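Local coordinates for protein putative D-arabinose 5-phosphate isomerase (Klebsiella pneumoniae subsp. pneumoniae, PDB 3K2V) that probably interconverts ribulose 5-phosphate and arabinose 5-phosphate as a whole enzyme, and whose paired CBS domains, the part crystallised, bind a CMP-linked 3-deoxy-octulosonic acid, at residues I66-F77 and I97-R107; L118-V129 and G139-L147. All coordinates share one frame; numbering follows the deposited sequence.

Contact 1: residues I66-F77 and I97-R107. With CMK (cytidine 5'-monophosphate 3-deoxy-beta-D-gulo-oct-2-ulo-pyranosonic acid), chain C.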
loop_
_atom_site.group_PDB
_atom_site.type_symbol
_atom_site.label_atom_id
_atom_site.label_comp_id
_atom_site.label_asym_id
_atom_site.label_seq_id
_atom_site.Cartn_x
_atom_site.Cartn_y
_atom_site.Cartn_z
ATOM N N ILE A 66 -8.339 -12.498 7.829
ATOM C CA ILE A 66 -9.595 -13.009 8.328
ATOM C C ILE A 66 -9.288 -14.451 8.729
ATOM O O ILE A 66 -8.840 -15.250 7.896
ATOM C CB ILE A 66 -10.714 -12.994 7.267
ATOM C CG1 ILE A 66 -11.059 -11.554 6.829
ATOM C CG2 ILE A 66 -11.984 -13.662 7.847
ATOM C CD1 ILE A 66 -10.123 -10.919 5.787
ATOM N N CYS A 67 -9.473 -14.749 10.008
ATOM C CA CYS A 67 -9.085 -16.034 10.609
ATOM C C CYS A 67 -10.256 -16.689 11.304
ATOM O O CYS A 67 -11.162 -16.016 11.785
ATOM C CB CYS A 67 -7.976 -15.820 11.649
ATOM S SG CYS A 67 -6.426 -15.268 10.939
ATOM N N ASP A 68 -10.220 -18.012 11.397
ATOM C CA ASP A 68 -11.169 -18.725 12.232
ATOM C C ASP A 68 -10.702 -18.746 13.697
ATOM O O ASP A 68 -9.681 -18.124 14.043
ATOM C CB ASP A 68 -11.434 -20.122 11.677
ATOM C CG ASP A 68 -10.264 -21.067 11.828
ATOM O OD1 ASP A 68 -9.291 -20.795 12.609
ATOM O OD2 ASP A 68 -10.341 -22.120 11.152
ATOM N N ASP A 69 -11.440 -19.457 14.548
ATOM C CA ASP A 69 -11.165 -19.469 15.988
ATOM C C ASP A 69 -9.860 -20.152 16.334
ATOM O O ASP A 69 -9.374 -19.967 17.426
ATOM C CB ASP A 69 -12.292 -20.144 16.783
ATOM C CG ASP A 69 -13.563 -19.309 16.815
ATOM O OD1 ASP A 69 -13.489 -18.067 16.604
ATOM O OD2 ASP A 69 -14.642 -19.899 17.056
ATOM N N ASP A 70 -9.327 -20.956 15.418
ATOM C CA ASP A 70 -8.035 -21.616 15.606
ATOM C C ASP A 70 -6.867 -20.826 15.011
ATOM O O ASP A 70 -5.752 -21.342 14.929
ATOM C CB ASP A 70 -8.086 -23.013 14.977
ATOM C CG ASP A 70 -9.168 -23.898 15.614
ATOM O OD1 ASP A 70 -9.188 -24.015 16.856
ATOM O OD2 ASP A 70 -10.004 -24.457 14.869
HETATM N N MSE A 71 -7.126 -19.586 14.587
HETATM C CA MSE A 71 -6.143 -18.743 13.899
HETATM C C MSE A 71 -5.666 -19.327 12.569
HETATM O O MSE A 71 -4.565 -19.033 12.117
HETATM C CB MSE A 71 -4.950 -18.393 14.811
HETATM C CG MSE A 71 -5.276 -17.407 15.916
HETATM SE SE MSE A 71 -5.863 -15.651 15.264
HETATM C CE MSE A 71 -4.382 -15.258 14.217
ATOM N N ASN A 72 -6.499 -20.131 11.916
ATOM C CA ASN A 72 -6.242 -20.514 10.549
ATOM C C ASN A 72 -6.724 -19.422 9.600
ATOM O O ASN A 72 -7.766 -18.815 9.813
ATOM C CB ASN A 72 -6.947 -21.814 10.212
ATOM C CG ASN A 72 -6.332 -22.989 10.907
ATOM O OD1 ASN A 72 -5.111 -23.109 10.979
ATOM N ND2 ASN A 72 -7.174 -23.874 11.427
ATOM N N ILE A 73 -5.959 -19.198 8.555
ATOM C CA ILE A 73 -6.223 -18.143 7.592
ATOM C C ILE A 73 -7.389 -18.565 6.712
ATOM O O ILE A 73 -7.344 -19.612 6.094
ATOM C CB ILE A 73 -4.990 -17.932 6.686
ATOM C CG1 ILE A 73 -3.773 -17.481 7.524
ATOM C CG2 ILE A 73 -5.270 -16.934 5.576
ATOM C CD1 ILE A 73 -2.423 -17.779 6.836
ATOM N N ILE A 74 -8.416 -17.728 6.659
ATOM C CA ILE A 74 -9.529 -17.911 5.748
ATOM C C ILE A 74 -9.346 -16.975 4.552
ATOM O O ILE A 74 -9.597 -17.350 3.415
ATOM C CB ILE A 74 -10.852 -17.595 6.437
ATOM C CG1 ILE A 74 -11.026 -18.468 7.673
ATOM C CG2 ILE A 74 -12.062 -17.756 5.433
ATOM C CD1 ILE A 74 -12.331 -18.137 8.431
ATOM N N GLY A 75 -8.871 -15.771 4.811
ATOM C CA GLY A 75 -8.755 -14.770 3.776
ATOM C C GLY A 75 -7.960 -13.574 4.231
ATOM O O GLY A 75 -7.426 -13.544 5.363
ATOM N N ILE A 76 -7.812 -12.610 3.331
ATOM C CA ILE A 76 -7.193 -11.338 3.649
ATOM C C ILE A 76 -7.947 -10.222 2.945
ATOM O O ILE A 76 -8.706 -10.466 1.996
ATOM C CB ILE A 76 -5.680 -11.270 3.249
ATOM C CG1 ILE A 76 -5.490 -11.122 1.734
ATOM C CG2 ILE A 76 -4.916 -12.461 3.790
ATOM C CD1 ILE A 76 -5.374 -12.404 1.034
ATOM N N PHE A 77 -7.735 -9.007 3.425
ATOM C CA PHE A 77 -8.315 -7.804 2.816
ATOM C C PHE A 77 -7.343 -6.656 2.969
ATOM O O PHE A 77 -6.913 -6.346 4.088
ATOM C CB PHE A 77 -9.623 -7.497 3.486
ATOM C CG PHE A 77 -10.452 -6.462 2.768
ATOM C CD1 PHE A 77 -11.177 -6.805 1.651
ATOM C CD2 PHE A 77 -10.534 -5.170 3.244
ATOM C CE1 PHE A 77 -11.987 -5.841 0.977
ATOM C CE2 PHE A 77 -11.336 -4.211 2.603
ATOM C CZ PHE A 77 -12.058 -4.553 1.481
ATOM N N ILE A 97 -17.252 -8.729 5.861
ATOM C CA ILE A 97 -15.900 -9.010 5.380
ATOM C C ILE A 97 -15.857 -10.293 4.554
ATOM O O ILE A 97 -15.123 -10.371 3.575
ATOM C CB ILE A 97 -14.815 -9.009 6.498
ATOM C CG1 ILE A 97 -13.423 -8.759 5.902
ATOM C CG2 ILE A 97 -14.868 -10.325 7.356
ATOM C CD1 ILE A 97 -13.249 -7.461 5.082
ATOM N N ALA A 98 -16.672 -11.261 4.922
ATOM C CA ALA A 98 -16.691 -12.575 4.263
ATOM C C ALA A 98 -17.087 -12.432 2.776
ATOM O O ALA A 98 -16.644 -13.195 1.928
ATOM C CB ALA A 98 -17.710 -13.497 4.956
ATOM N N ASP A 99 -17.890 -11.435 2.474
ATOM C CA ASP A 99 -18.341 -11.263 1.109
ATOM C C ASP A 99 -17.342 -10.551 0.195
ATOM O O ASP A 99 -17.448 -10.675 -1.020
ATOM C CB ASP A 99 -19.670 -10.535 1.125
ATOM C CG ASP A 99 -20.775 -11.373 1.747
ATOM O OD1 ASP A 99 -20.629 -12.638 1.909
ATOM O OD2 ASP A 99 -21.794 -10.761 2.097
ATOM N N VAL A 100 -16.396 -9.808 0.765
ATOM C CA VAL A 100 -15.473 -9.011 -0.031
ATOM C C VAL A 100 -13.994 -9.363 0.126
ATOM O O VAL A 100 -13.152 -8.837 -0.607
ATOM C CB VAL A 100 -15.676 -7.502 0.204
ATOM C CG1 VAL A 100 -17.111 -7.099 -0.157
ATOM C CG2 VAL A 100 -15.316 -7.063 1.653
HETATM N N MSE A 101 -13.664 -10.239 1.073
HETATM C CA MSE A 101 -12.273 -10.635 1.284
HETATM C C MSE A 101 -11.702 -11.415 0.096
HETATM O O MSE A 101 -12.452 -12.047 -0.650
HETATM C CB MSE A 101 -12.171 -11.527 2.518
HETATM C CG MSE A 101 -12.857 -12.841 2.383
HETATM SE SE MSE A 101 -12.794 -13.871 4.059
HETATM C CE MSE A 101 -13.822 -15.391 3.482
ATOM N N THR A 102 -10.383 -11.362 -0.066
ATOM C CA THR A 102 -9.652 -12.279 -0.948
ATOM C C THR A 102 -9.522 -13.593 -0.201
ATOM O O THR A 102 -9.091 -13.610 0.939
ATOM C CB THR A 102 -8.237 -11.720 -1.267
ATOM O OG1 THR A 102 -8.373 -10.523 -2.028
ATOM C CG2 THR A 102 -7.337 -12.704 -2.027
ATOM N N ARG A 103 -9.911 -14.696 -0.818
ATOM C CA ARG A 103 -9.814 -15.982 -0.146
ATOM C C ARG A 103 -8.359 -16.463 -0.122
ATOM O O ARG A 103 -7.589 -16.183 -1.046
ATOM C CB ARG A 103 -10.739 -17.006 -0.787
ATOM C CG ARG A 103 -12.200 -16.719 -0.474
ATOM C CD ARG A 103 -13.083 -17.972 -0.558
ATOM N NE ARG A 103 -14.381 -17.722 0.085
ATOM C CZ ARG A 103 -14.750 -18.157 1.297
ATOM N NH1 ARG A 103 -13.946 -18.908 2.055
ATOM N NH2 ARG A 103 -15.956 -17.833 1.759
ATOM N N GLY A 104 -7.984 -17.148 0.952
ATOM C CA GLY A 104 -6.600 -17.592 1.129
ATOM C C GLY A 104 -5.695 -16.423 1.471
ATOM O O GLY A 104 -6.046 -15.558 2.276
ATOM N N GLY A 105 -4.550 -16.344 0.818
ATOM C CA GLY A 105 -3.583 -15.302 1.095
ATOM C C GLY A 105 -2.186 -15.840 0.864
ATOM O O GLY A 105 -1.906 -17.016 1.141
ATOM N N ILE A 106 -1.318 -14.978 0.348
ATOM C CA ILE A 106 0.062 -15.318 0.043
ATOM C C ILE A 106 0.836 -15.400 1.369
ATOM O O ILE A 106 0.767 -14.508 2.198
ATOM C CB ILE A 106 0.683 -14.287 -0.912
ATOM C CG1 ILE A 106 -0.066 -14.308 -2.271
ATOM C CG2 ILE A 106 2.152 -14.588 -1.151
ATOM C CD1 ILE A 106 0.131 -13.023 -3.118
ATOM N N ARG A 107 1.548 -16.489 1.573
ATOM C CA ARG A 107 2.198 -16.699 2.858
ATOM C C ARG A 107 3.561 -17.341 2.686
ATOM O O ARG A 107 3.842 -17.953 1.668
ATOM C CB ARG A 107 1.319 -17.584 3.722
ATOM C CG ARG A 107 1.194 -18.964 3.152
ATOM C CD ARG A 107 -0.052 -19.650 3.604
ATOM N NE ARG A 107 -1.267 -19.040 3.098
ATOM C CZ ARG A 107 -2.480 -19.503 3.390
ATOM N NH1 ARG A 107 -2.633 -20.578 4.165
ATOM N NH2 ARG A 107 -3.541 -18.909 2.908
HETATM N N1C CMK C . -2.823 -10.373 -1.265
HETATM C C2C CMK C . -2.712 -11.728 -0.918
HETATM N N3C CMK C . -1.811 -12.063 0.093
HETATM C C4C CMK C . -0.990 -11.139 0.721
HETATM C C5C CMK C . -1.099 -9.782 0.373
HETATM C C6C CMK C . -2.015 -9.412 -0.628
HETATM O O2C CMK C . -3.410 -12.611 -1.443
HETATM N N4C CMK C . -0.155 -11.604 1.676
HETATM C "C1'" CMK C . -3.806 -9.996 -2.344
HETATM C "C2'" CMK C . -4.687 -8.804 -1.946
HETATM O "O2'" CMK C . -5.829 -9.305 -1.237
HETATM C "C3'" CMK C . -5.050 -8.218 -3.310
HETATM C "C4'" CMK C . -3.816 -8.540 -4.176
HETATM O "O4'" CMK C . -3.024 -9.577 -3.456
HETATM O "O3'" CMK C . -6.185 -8.888 -3.831
HETATM C "C5'" CMK C . -2.855 -7.369 -4.316
HETATM O "O5'" CMK C . -2.493 -6.807 -3.026
HETATM P PA CMK C . -2.588 -5.167 -2.885
HETATM O O1A CMK C . -4.020 -4.767 -2.969
HETATM O O2A CMK C . -1.963 -4.731 -1.598
HETATM O O6 CMK C . -0.493 -3.137 -5.480
HETATM C C2 CMK C . -1.773 -3.352 -4.837
HETATM O O2 CMK C . -1.710 -4.645 -4.163
HETATM C C3 CMK C . -2.014 -2.189 -3.858
HETATM C C4 CMK C . -1.737 -0.800 -4.473
HETATM O O4 CMK C . -1.859 0.231 -3.449
HETATM C C5 CMK C . -0.383 -0.735 -5.147
HETATM C C6 CMK C . -0.346 -1.866 -6.168
HETATM C C7 CMK C . 0.989 -1.960 -6.893
HETATM C C1 CMK C . -2.910 -3.530 -5.860
HETATM O O1X CMK C . -2.858 -4.577 -6.544
HETATM O O1Y CMK C . -3.824 -2.682 -5.921
HETATM O O5 CMK C . 0.695 -0.885 -4.194
HETATM C C8 CMK C . 0.925 -2.992 -8.031
HETATM O O8 CMK C . 2.255 -3.211 -8.495
HETATM O O7 CMK C . 1.307 -0.699 -7.447
HETATM O O HOH W 1 -5.719 -20.215 3.890
#

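Contact 2: residues L118-V129 and G139-L147. With CMK (cytidine 5'-monophosphate 3-deoxy-beta-D-gulo-oct-2-ulo-pyranosonic acid), chain C.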
loop_
_atom_site.group_PDB
_atom_site.type_symbol
_atom_site.label_atom_id
_atom_site.label_comp_id
_atom_site.label_asym_id
_atom_site.label_seq_id
_atom_site.Cartn_x
_atom_site.Cartn_y
_atom_site.Cartn_z
ATOM N N LEU A 118 11.192 -10.494 0.392
ATOM C CA LEU A 118 11.191 -9.298 -0.461
ATOM C C LEU A 118 10.974 -9.680 -1.920
ATOM O O LEU A 118 10.183 -9.042 -2.631
ATOM C CB LEU A 118 12.509 -8.550 -0.288
ATOM C CG LEU A 118 12.748 -7.308 -1.152
ATOM C CD1 LEU A 118 11.733 -6.230 -0.795
ATOM C CD2 LEU A 118 14.185 -6.856 -0.934
ATOM N N ASN A 119 11.694 -10.710 -2.363
ATOM C CA ASN A 119 11.595 -11.178 -3.742
ATOM C C ASN A 119 10.177 -11.622 -4.068
ATOM O O ASN A 119 9.666 -11.296 -5.138
ATOM C CB ASN A 119 12.598 -12.313 -4.034
ATOM C CG ASN A 119 14.029 -11.805 -4.235
ATOM O OD1 ASN A 119 14.245 -10.647 -4.537
ATOM N ND2 ASN A 119 15.009 -12.692 -4.061
ATOM N N LEU A 120 9.536 -12.327 -3.133
ATOM C CA LEU A 120 8.151 -12.766 -3.308
ATOM C C LEU A 120 7.227 -11.574 -3.401
ATOM O O LEU A 120 6.331 -11.529 -4.267
ATOM C CB LEU A 120 7.705 -13.685 -2.155
ATOM C CG LEU A 120 6.253 -14.177 -2.232
ATOM C CD1 LEU A 120 6.045 -15.070 -3.478
ATOM C CD2 LEU A 120 5.845 -14.928 -0.978
HETATM N N MSE A 121 7.436 -10.594 -2.531
HETATM C CA MSE A 121 6.570 -9.411 -2.523
HETATM C C MSE A 121 6.707 -8.628 -3.836
HETATM O O MSE A 121 5.708 -8.176 -4.409
HETATM C CB MSE A 121 6.849 -8.526 -1.299
HETATM C CG MSE A 121 6.291 -9.112 0.001
HETATM SE SE MSE A 121 6.384 -7.890 1.573
HETATM C CE MSE A 121 7.971 -8.579 2.446
ATOM N N GLN A 122 7.945 -8.503 -4.313
ATOM C CA GLN A 122 8.231 -7.855 -5.594
ATOM C C GLN A 122 7.562 -8.583 -6.728
ATOM O O GLN A 122 6.937 -7.955 -7.562
ATOM C CB GLN A 122 9.736 -7.835 -5.889
ATOM C CG GLN A 122 10.493 -6.821 -5.095
ATOM C CD GLN A 122 10.154 -5.424 -5.511
ATOM O OE1 GLN A 122 9.373 -4.741 -4.836
ATOM N NE2 GLN A 122 10.695 -4.990 -6.649
ATOM N N SER A 123 7.711 -9.903 -6.768
ATOM C CA SER A 123 7.169 -10.677 -7.878
ATOM C C SER A 123 5.646 -10.736 -7.863
ATOM O O SER A 123 5.029 -10.848 -8.923
ATOM C CB SER A 123 7.779 -12.069 -7.954
ATOM O OG SER A 123 7.252 -12.927 -6.978
ATOM N N ARG A 124 5.029 -10.606 -6.691
ATOM C CA ARG A 124 3.570 -10.582 -6.602
ATOM C C ARG A 124 2.964 -9.186 -6.491
ATOM O O ARG A 124 1.743 -9.053 -6.492
ATOM C CB ARG A 124 3.091 -11.433 -5.419
ATOM C CG ARG A 124 3.620 -12.864 -5.394
ATOM C CD ARG A 124 3.220 -13.649 -6.622
ATOM N NE ARG A 124 1.781 -13.920 -6.613
ATOM C CZ ARG A 124 1.206 -14.971 -6.020
ATOM N NH1 ARG A 124 1.934 -15.887 -5.374
ATOM N NH2 ARG A 124 -0.115 -15.109 -6.081
ATOM N N HIS A 125 3.792 -8.149 -6.409
ATOM C CA HIS A 125 3.310 -6.764 -6.252
ATOM C C HIS A 125 2.395 -6.561 -5.052
ATOM O O HIS A 125 1.318 -5.975 -5.155
ATOM C CB HIS A 125 2.670 -6.259 -7.550
ATOM C CG HIS A 125 3.582 -6.390 -8.725
ATOM N ND1 HIS A 125 4.322 -5.333 -9.220
ATOM C CD2 HIS A 125 3.938 -7.478 -9.451
ATOM C CE1 HIS A 125 5.062 -5.760 -10.230
ATOM N NE2 HIS A 125 4.855 -7.059 -10.384
ATOM N N ILE A 126 2.874 -7.014 -3.904
ATOM C CA ILE A 126 2.195 -6.831 -2.626
ATOM C C ILE A 126 3.192 -6.198 -1.667
ATOM O O ILE A 126 4.386 -6.256 -1.915
ATOM C CB ILE A 126 1.677 -8.183 -2.078
ATOM C CG1 ILE A 126 2.831 -9.187 -1.874
ATOM C CG2 ILE A 126 0.607 -8.751 -3.034
ATOM C CD1 ILE A 126 2.412 -10.597 -1.252
ATOM N N THR A 127 2.712 -5.569 -0.605
ATOM C CA THR A 127 3.611 -4.951 0.354
ATOM C C THR A 127 3.570 -5.587 1.759
ATOM O O THR A 127 4.220 -5.105 2.676
ATOM C CB THR A 127 3.367 -3.474 0.448
ATOM O OG1 THR A 127 1.993 -3.250 0.762
ATOM C CG2 THR A 127 3.719 -2.784 -0.923
ATOM N N CYS A 128 2.827 -6.667 1.924
ATOM C CA CYS A 128 2.723 -7.320 3.247
ATOM C C CYS A 128 2.390 -8.797 3.037
ATOM O O CYS A 128 1.472 -9.105 2.267
ATOM C CB CYS A 128 1.654 -6.599 4.117
ATOM S SG CYS A 128 1.705 -6.950 5.930
ATOM N N VAL A 129 3.124 -9.706 3.710
ATOM C CA VAL A 129 3.002 -11.145 3.503
ATOM C C VAL A 129 2.678 -11.834 4.842
ATOM O O VAL A 129 3.149 -11.412 5.914
ATOM C CB VAL A 129 4.284 -11.714 2.822
ATOM C CG1 VAL A 129 5.500 -11.523 3.716
ATOM C CG2 VAL A 129 4.154 -13.192 2.462
ATOM N N GLY A 139 2.197 -14.680 12.097
ATOM C CA GLY A 139 2.644 -13.310 12.068
ATOM C C GLY A 139 2.482 -12.702 10.687
ATOM O O GLY A 139 1.970 -13.342 9.776
ATOM N N VAL A 140 2.920 -11.451 10.561
ATOM C CA VAL A 140 2.839 -10.710 9.308
ATOM C C VAL A 140 4.094 -9.868 9.191
ATOM O O VAL A 140 4.595 -9.347 10.192
ATOM C CB VAL A 140 1.589 -9.815 9.264
ATOM C CG1 VAL A 140 1.530 -9.026 7.983
ATOM C CG2 VAL A 140 0.314 -10.647 9.410
ATOM N N VAL A 141 4.613 -9.772 7.973
ATOM C CA VAL A 141 5.760 -8.929 7.675
ATOM C C VAL A 141 5.363 -7.946 6.590
ATOM O O VAL A 141 4.798 -8.351 5.583
ATOM C CB VAL A 141 6.961 -9.722 7.126
ATOM C CG1 VAL A 141 8.177 -8.785 6.986
ATOM C CG2 VAL A 141 7.285 -10.898 8.003
ATOM N N HIS A 142 5.698 -6.674 6.793
ATOM C CA HIS A 142 5.456 -5.619 5.813
ATOM C C HIS A 142 6.786 -5.256 5.176
ATOM O O HIS A 142 7.855 -5.369 5.805
ATOM C CB HIS A 142 4.880 -4.387 6.513
ATOM C CG HIS A 142 4.248 -3.394 5.578
ATOM N ND1 HIS A 142 4.985 -2.472 4.861
ATOM C CD2 HIS A 142 2.955 -3.175 5.251
ATOM C CE1 HIS A 142 4.172 -1.732 4.123
ATOM N NE2 HIS A 142 2.931 -2.136 4.340
HETATM N N MSE A 143 6.723 -4.804 3.927
HETATM C CA MSE A 143 7.922 -4.321 3.242
HETATM C C MSE A 143 8.681 -3.311 4.110
HETATM O O MSE A 143 9.911 -3.368 4.147
HETATM C CB MSE A 143 7.582 -3.743 1.854
HETATM C CG MSE A 143 8.782 -3.636 0.888
HETATM SE SE MSE A 143 8.176 -3.319 -0.974
HETATM C CE MSE A 143 7.620 -5.133 -1.427
ATOM N N HIS A 144 7.976 -2.434 4.830
ATOM C CA HIS A 144 8.627 -1.466 5.738
ATOM C C HIS A 144 9.509 -2.129 6.798
ATOM O O HIS A 144 10.556 -1.597 7.149
ATOM C CB HIS A 144 7.599 -0.593 6.471
ATOM C CG HIS A 144 6.981 0.464 5.614
ATOM N ND1 HIS A 144 7.720 1.283 4.793
ATOM C CD2 HIS A 144 5.693 0.847 5.466
ATOM C CE1 HIS A 144 6.913 2.120 4.167
ATOM N NE2 HIS A 144 5.678 1.882 4.562
ATOM N N ASP A 145 9.071 -3.282 7.296
ATOM C CA ASP A 145 9.825 -4.061 8.292
ATOM C C ASP A 145 11.174 -4.545 7.758
ATOM O O ASP A 145 12.147 -4.637 8.509
ATOM C CB ASP A 145 9.032 -5.283 8.745
ATOM C CG ASP A 145 7.705 -4.928 9.379
ATOM O OD1 ASP A 145 7.658 -3.943 10.120
ATOM O OD2 ASP A 145 6.703 -5.636 9.140
ATOM N N LEU A 146 11.240 -4.839 6.467
ATOM C CA LEU A 146 12.465 -5.353 5.873
ATOM C C LEU A 146 13.514 -4.277 5.670
ATOM O O LEU A 146 14.677 -4.607 5.436
ATOM C CB LEU A 146 12.179 -6.103 4.569
ATOM C CG LEU A 146 11.124 -7.202 4.701
ATOM C CD1 LEU A 146 10.957 -7.944 3.392
ATOM C CD2 LEU A 146 11.401 -8.186 5.842
ATOM N N LEU A 147 13.142 -3.008 5.829
ATOM C CA LEU A 147 14.090 -1.896 5.726
ATOM C C LEU A 147 14.315 -1.104 7.023
ATOM O O LEU A 147 14.986 -0.076 6.995
ATOM C CB LEU A 147 13.604 -0.903 4.673
ATOM C CG LEU A 147 12.855 -1.450 3.463
ATOM C CD1 LEU A 147 12.212 -0.266 2.749
ATOM C CD2 LEU A 147 13.759 -2.272 2.544
HETATM N N1C CMK C . -2.823 -10.373 -1.265
HETATM C C2C CMK C . -2.712 -11.728 -0.918
HETATM N N3C CMK C . -1.811 -12.063 0.093
HETATM C C4C CMK C . -0.990 -11.139 0.721
HETATM C C5C CMK C . -1.099 -9.782 0.373
HETATM C C6C CMK C . -2.015 -9.412 -0.628
HETATM O O2C CMK C . -3.410 -12.611 -1.443
HETATM N N4C CMK C . -0.155 -11.604 1.676
HETATM C "C1'" CMK C . -3.806 -9.996 -2.344
HETATM C "C2'" CMK C . -4.687 -8.804 -1.946
HETATM O "O2'" CMK C . -5.829 -9.305 -1.237
HETATM C "C3'" CMK C . -5.050 -8.218 -3.310
HETATM C "C4'" CMK C . -3.816 -8.540 -4.176
HETATM O "O4'" CMK C . -3.024 -9.577 -3.456
HETATM O "O3'" CMK C . -6.185 -8.888 -3.831
HETATM C "C5'" CMK C . -2.855 -7.369 -4.316
HETATM O "O5'" CMK C . -2.493 -6.807 -3.026
HETATM P PA CMK C . -2.588 -5.167 -2.885
HETATM O O1A CMK C . -4.020 -4.767 -2.969
HETATM O O2A CMK C . -1.963 -4.731 -1.598
HETATM O O6 CMK C . -0.493 -3.137 -5.480
HETATM C C2 CMK C . -1.773 -3.352 -4.837
HETATM O O2 CMK C . -1.710 -4.645 -4.163
HETATM C C3 CMK C . -2.014 -2.189 -3.858
HETATM C C4 CMK C . -1.737 -0.800 -4.473
HETATM O O4 CMK C . -1.859 0.231 -3.449
HETATM C C5 CMK C . -0.383 -0.735 -5.147
HETATM C C6 CMK C . -0.346 -1.866 -6.168
HETATM C C7 CMK C . 0.989 -1.960 -6.893
HETATM C C1 CMK C . -2.910 -3.530 -5.860
HETATM O O1X CMK C . -2.858 -4.577 -6.544
HETATM O O1Y CMK C . -3.824 -2.682 -5.921
HETATM O O5 CMK C . 0.695 -0.885 -4.194
HETATM C C8 CMK C . 0.925 -2.992 -8.031
HETATM O O8 CMK C . 2.255 -3.211 -8.495
HETATM O O7 CMK C . 1.307 -0.699 -7.447
HETATM O O HOH W 2 1.065 -1.280 2.649
#

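Contact 1: residues I66-F77 and I97-R107
Gly75 and Ile76 pair antiparallel with Thr102 and Arg103, joining strand 73-78 to the short edge strand 102-103. Ile76 and Thr102 form the hydrogen-bonded pair: Ile76 N gives to Thr102 O at 2.9 Å, in the carbonyl plane, and Thr102 N returns a bond to Ile76 O. Gly104 N continues the ladder to Ile74 O, meeting it from above the carbonyl plane. Within 66-77, Ile74 and Gly75 both face Ile66 in a classic beta bulge, whose two N-H groups share Ile66 O.

Across the pairing, Met101, a selenomethionine, runs out extended so that its SE lies 3.9 Å from Ile66 CG2 and its CE 3.5 Å from Ile74 CG2; the same methyl lies over one face of the Arg103 guanidinium. Ile97 places CD1 over one face of the Phe77 ring, a CH-pi contact 4.1 Å from the centroid, while Val100 O lies at the ring edge. At the other end Arg107, bent at chi3 (67°), turns its guanidinium back to grip Gly105 O side-on with NE and NH2. Ile73 CD1 sits over the centre of that group, 3.8 Å above its plane, and a water links NH2 to Ile73 O.

The chain past Thr102 reads the cytosine of CMK: Ile106 N gives to N3C at 3.0 Å and Ile106 O accepts from N4C, with Ile76 CD1, in the conformer given, against the base. Thr102 OG1 lies 2.9 Å from the ribose O2'.

Phe77 also packs on Leu49, Leu53 and Ile56 of helix 49-59, Ile73 on strands 128-133 and 136-142, and Arg107 NH1 makes a salt bridge with Asp135, so the contact bridges both CBS halves.

Contact 2: residues L118-V129 and G139-L147
Thr127 O lies over the centre of the His142 imidazole, 3.3 Å above its plane, while accepting a nearly straight hydrogen bond from Met143 N (2.8 Å, 169°). The carbonyl thus serves the start of helix 143-146 and covers a face of its N-cap residue at once. His142 CG is anti to the backbone N (chi1 -164°), which brings the ring alongside Thr127; at the ring edge ND1 accepts from His144 N at 3.0 Å. Asp145 OD2 accepts from His142 N in return, completing a capping box. On the far edge, NE2 and Thr127 OG1 share a water, so the imidazole is held at both nitrogens.

Beyond this the strands pair antiparallel, Cys128 opposite His142, while Val129 N gives to Val141 O at 2.9 Å and Val141 N to Val129 O at 3.0 Å. Met143, a selenomethionine, reaches back to helix 114-124: in the conformer given its chain bends at chi3 (-78°) and sets CE against Met121 CB, 3.5 Å away, and near Ile126 O. Leu146 CD1 packs beside Leu118 CB at 4.0 Å.

Helix 114-124 ends in a Schellman motif with His125 at the C-prime position. The following chain turns to CMK, whose N4C gives to Cys128 O at 3.0 Å, while Ile126 flanks the cytosine.

Helix 114-124 and helix 143-146 meet the second subunit, where Gln122 bonds to its His144 and Met143 packs on its Met143; within the chain, Val129 rests on Ile108 of strand 107-108 and Val141 on Met34.

Overall arrangement
From the N terminus, strand 63-67 turns into 73-78, helix 79-86 follows, and contact 1 closes this excursion by returning residues 97-107 to strand 73-78. It therefore joins the first CBS motif to the segment opening the second. Contact 2 comes wholly later: helix 114-124 leads into hairpin 128-133/136-142, and the contact brings the end of the hairpin and helix 143-146 back against that helix. The two are in series, on opposite sides of the chain's centre, about 18 Å apart between centres. They meet where Ile106 packs on Leu120, Arg124 and Ile126, and the cytosine of one CMK lies between them, bonded to Ile106 and Cys128.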